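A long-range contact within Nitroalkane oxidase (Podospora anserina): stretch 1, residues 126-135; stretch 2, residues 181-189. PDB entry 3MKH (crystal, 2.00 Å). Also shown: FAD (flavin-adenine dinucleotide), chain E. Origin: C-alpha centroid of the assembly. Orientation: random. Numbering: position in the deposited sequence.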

# COMPACT_ATOMS: atom_id res chain seq x y z
N GLY A 126 -45.67 -3.69 -14.75
CA GLY A 126 -45.25 -2.31 -14.86
C GLY A 126 -43.77 -2.15 -14.56
O GLY A 126 -42.99 -3.10 -14.68
N SER A 127 -43.38 -0.95 -14.16
CA SER A 127 -41.98 -0.65 -13.90
C SER A 127 -41.86 0.39 -12.80
O SER A 127 -41.24 1.43 -13.01
CB SER A 127 -41.31 -0.16 -15.19
OG SER A 127 -42.08 0.86 -15.80
N PRO A 128 -42.42 0.10 -11.61
CA PRO A 128 -42.39 1.07 -10.52
C PRO A 128 -40.96 1.27 -9.98
O PRO A 128 -40.21 0.31 -9.90
CB PRO A 128 -43.27 0.43 -9.44
CG PRO A 128 -43.16 -1.07 -9.70
CD PRO A 128 -43.03 -1.18 -11.21
N LEU A 129 -40.63 2.50 -9.63
CA LEU A 129 -39.32 2.85 -9.10
C LEU A 129 -39.46 3.37 -7.68
O LEU A 129 -40.41 4.11 -7.38
CB LEU A 129 -38.70 3.96 -9.94
CG LEU A 129 -38.18 3.60 -11.33
CD1 LEU A 129 -37.97 4.88 -12.13
CD2 LEU A 129 -36.89 2.82 -11.19
N ALA A 130 -38.52 2.98 -6.82
CA ALA A 130 -38.46 3.47 -5.45
C ALA A 130 -37.08 4.07 -5.22
O ALA A 130 -36.13 3.71 -5.92
CB ALA A 130 -38.75 2.33 -4.43
N SER A 131 -36.98 4.97 -4.26
CA SER A 131 -35.74 5.69 -3.99
C SER A 131 -35.60 5.96 -2.50
O SER A 131 -36.57 6.31 -1.84
CB SER A 131 -35.72 7.02 -4.74
OG SER A 131 -34.48 7.69 -4.58
N LEU A 132 -34.40 5.76 -1.97
CA LEU A 132 -34.08 6.19 -0.61
C LEU A 132 -33.43 7.56 -0.75
O LEU A 132 -32.30 7.71 -1.25
CB LEU A 132 -33.17 5.18 0.10
CG LEU A 132 -32.57 5.53 1.48
CD1 LEU A 132 -33.53 6.28 2.36
CD2 LEU A 132 -32.10 4.26 2.19
N VAL A 133 -34.18 8.58 -0.36
CA VAL A 133 -33.82 9.95 -0.68
C VAL A 133 -33.21 10.58 0.57
O VAL A 133 -33.91 11.19 1.38
CB VAL A 133 -35.02 10.76 -1.17
CG1 VAL A 133 -34.56 12.13 -1.67
CG2 VAL A 133 -35.74 9.99 -2.28
N PHE A 134 -31.90 10.40 0.68
CA PHE A 134 -31.13 10.76 1.86
C PHE A 134 -30.18 11.91 1.54
O PHE A 134 -30.19 12.94 2.21
CB PHE A 134 -30.33 9.53 2.28
CG PHE A 134 -29.56 9.69 3.57
CD1 PHE A 134 -28.27 10.19 3.56
CD2 PHE A 134 -30.11 9.31 4.78
CE1 PHE A 134 -27.55 10.32 4.75
CE2 PHE A 134 -29.40 9.44 5.96
CZ PHE A 134 -28.13 9.95 5.95
N SER A 135 -29.35 11.71 0.51
CA SER A 135 -28.25 12.62 0.21
C SER A 135 -28.69 14.00 -0.28
O SER A 135 -29.76 14.16 -0.87
CB SER A 135 -27.29 11.98 -0.79
OG SER A 135 -26.72 10.79 -0.26
N GLY A 181 -40.84 12.64 -10.81
CA GLY A 181 -40.97 11.99 -9.51
C GLY A 181 -41.24 10.50 -9.60
O GLY A 181 -42.10 10.04 -10.36
N CYS A 182 -40.50 9.73 -8.82
CA CYS A 182 -40.66 8.28 -8.88
C CYS A 182 -41.94 7.84 -8.16
O CYS A 182 -42.62 8.65 -7.52
CB CYS A 182 -39.42 7.59 -8.30
SG CYS A 182 -39.28 7.72 -6.49
N ASP A 183 -42.26 6.55 -8.25
CA ASP A 183 -43.45 5.99 -7.59
C ASP A 183 -43.43 6.10 -6.07
O ASP A 183 -44.45 6.41 -5.46
CB ASP A 183 -43.63 4.53 -7.98
CG ASP A 183 -43.69 4.33 -9.48
OD1 ASP A 183 -44.80 4.09 -10.01
OD2 ASP A 183 -42.63 4.40 -10.14
N LEU A 184 -42.29 5.80 -5.46
CA LEU A 184 -42.23 5.76 -4.01
C LEU A 184 -40.87 6.22 -3.50
O LEU A 184 -39.87 5.54 -3.68
CB LEU A 184 -42.50 4.34 -3.51
CG LEU A 184 -42.57 4.19 -2.00
CD1 LEU A 184 -43.61 5.15 -1.46
CD2 LEU A 184 -42.91 2.74 -1.61
N ALA A 185 -40.83 7.39 -2.86
CA ALA A 185 -39.59 7.92 -2.32
C ALA A 185 -39.64 7.87 -0.80
O ALA A 185 -40.63 8.32 -0.21
CB ALA A 185 -39.36 9.36 -2.80
N CYS A 186 -38.61 7.33 -0.16
CA CYS A 186 -38.47 7.44 1.29
C CYS A 186 -37.59 8.65 1.60
O CYS A 186 -36.37 8.59 1.44
CB CYS A 186 -37.84 6.18 1.88
SG CYS A 186 -38.94 4.74 1.81
N VAL A 187 -38.21 9.75 2.02
CA VAL A 187 -37.48 11.01 2.16
C VAL A 187 -37.02 11.18 3.59
O VAL A 187 -37.83 11.26 4.53
CB VAL A 187 -38.31 12.22 1.70
CG1 VAL A 187 -37.48 13.53 1.83
CG2 VAL A 187 -38.76 12.01 0.27
N VAL A 188 -35.71 11.21 3.75
CA VAL A 188 -35.12 11.42 5.05
C VAL A 188 -34.99 12.91 5.26
O VAL A 188 -34.39 13.64 4.45
CB VAL A 188 -33.76 10.74 5.15
CG1 VAL A 188 -33.19 10.88 6.58
CG2 VAL A 188 -33.89 9.27 4.77
N CYS A 189 -35.57 13.39 6.35
CA CYS A 189 -35.60 14.81 6.60
C CYS A 189 -35.60 15.12 8.09
O CYS A 189 -35.69 14.20 8.93
CB CYS A 189 -36.83 15.42 5.92
SG CYS A 189 -38.37 14.57 6.33
PA FAD E . -20.22 13.87 2.24
O1A FAD E . -21.00 14.54 3.27
O2A FAD E . -20.37 14.29 0.84
O5B FAD E . -18.67 13.97 2.64
C5B FAD E . -17.66 14.15 1.65
C4B FAD E . -16.24 13.91 2.19
O4B FAD E . -15.95 14.89 3.20
C3B FAD E . -16.12 12.56 2.89
O3B FAD E . -15.72 11.56 1.94
C2B FAD E . -14.99 12.80 3.88
O2B FAD E . -13.73 12.60 3.25
C1B FAD E . -15.16 14.27 4.25
N9A FAD E . -15.89 14.35 5.55
C8A FAD E . -17.07 14.92 5.75
N7A FAD E . -17.42 14.80 7.03
C5A FAD E . -16.44 14.15 7.65
C6A FAD E . -16.24 13.74 8.96
N6A FAD E . -17.14 14.00 9.89
N1A FAD E . -15.11 13.09 9.27
C2A FAD E . -14.20 12.84 8.34
N3A FAD E . -14.36 13.21 7.08
C4A FAD E . -15.47 13.86 6.71
N1 FAD E . -27.76 8.76 -1.98
C2 FAD E . -29.05 8.46 -1.54
O2 FAD E . -29.55 9.13 -0.65
N3 FAD E . -29.75 7.40 -2.10
C4 FAD E . -29.19 6.63 -3.12
O4 FAD E . -29.83 5.71 -3.61
C4X FAD E . -27.91 6.93 -3.56
N5 FAD E . -27.31 6.18 -4.57
C5X FAD E . -26.19 6.70 -5.23
C6 FAD E . -25.77 6.17 -6.45
C7 FAD E . -24.65 6.70 -7.09
C7M FAD E . -24.18 6.13 -8.43
C8 FAD E . -23.96 7.76 -6.52
C8M FAD E . -22.74 8.35 -7.22
C9 FAD E . -24.38 8.28 -5.30
C9A FAD E . -25.49 7.75 -4.66
N10 FAD E . -25.92 8.28 -3.44
C10 FAD E . -27.20 7.99 -2.99
C1' FAD E . -25.02 9.13 -2.62
C2' FAD E . -24.14 8.27 -1.72
O2' FAD E . -24.94 7.55 -0.79
C3' FAD E . -23.08 9.09 -0.96
O3' FAD E . -22.19 8.19 -0.33
C4' FAD E . -23.67 10.02 0.11
O4' FAD E . -24.16 11.21 -0.48
C5' FAD E . -22.60 10.39 1.15
O5' FAD E . -21.44 10.94 0.52
P FAD E . -20.08 11.14 1.33
O1P FAD E . -19.83 9.92 2.10
O2P FAD E . -19.05 11.63 0.41
O3P FAD E . -20.51 12.30 2.38
O HOH W 1 -42.42 4.22 -12.75

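Two strands far apart in sequence, 130-133 and 184-189, lie side by side and parallel, their directions differing by 11°. The residues with most surface covered by the opposing stretch, Val188, Val133 and Leu129, mark the two ends of the pairing, and each also serves the backbone ladder.

Val133 is paired with Val187, and its side chain shares a sheet face with those of Val187 and Ala185. Val133 CG2 lies 3.7 Å from Ala185 CB, and Val133 CB 4.2 Å from Val187 CG2, so one branched residue packs against two alternate positions of the neighbouring strand. Both its backbone N and its O are used: Val133 N donates to Cys186 O (2.8 Å), while Val133 O accepts from Val188 N (3.0 Å). This is the parallel rule, one residue bonding to the two that flank its partner. Ser131 repeats it, with Ser131 N to Leu184 O at 3.0 Å and Cys186 N to Ser131 O at 2.8 Å.

Val188 points toward the first stretch beyond the last bridged pair. Val188 CG2 approaches Leu132 CD1 at 3.9 Å and Phe134 CD2 at 3.8 Å, meeting the phenyl ring at its edge. Next to this packing, the first stretch turns its polar backbone to the flavin: FAD N3 donates to Leu132 O (2.7 Å), and Phe134 N donates to FAD O2 (3.0 Å).

Leu129 opens the ladder. Leu129 O accepts from Leu184 N at 3.2 Å, and Leu129 CB lies 4.0 Å from Cys182 CB. Before the strand begins, a side chain supplies the acceptor: Leu129 N donates to Asp183 OD2 at 2.8 Å, nearly straight at 171°. A water donates to Asp183 OD2 (2.6 Å from the water O) and to Ser127 O (3.0 Å), so the same carboxylate oxygen is tied both to Leu129 N and, through the water, to the backbone two residues earlier.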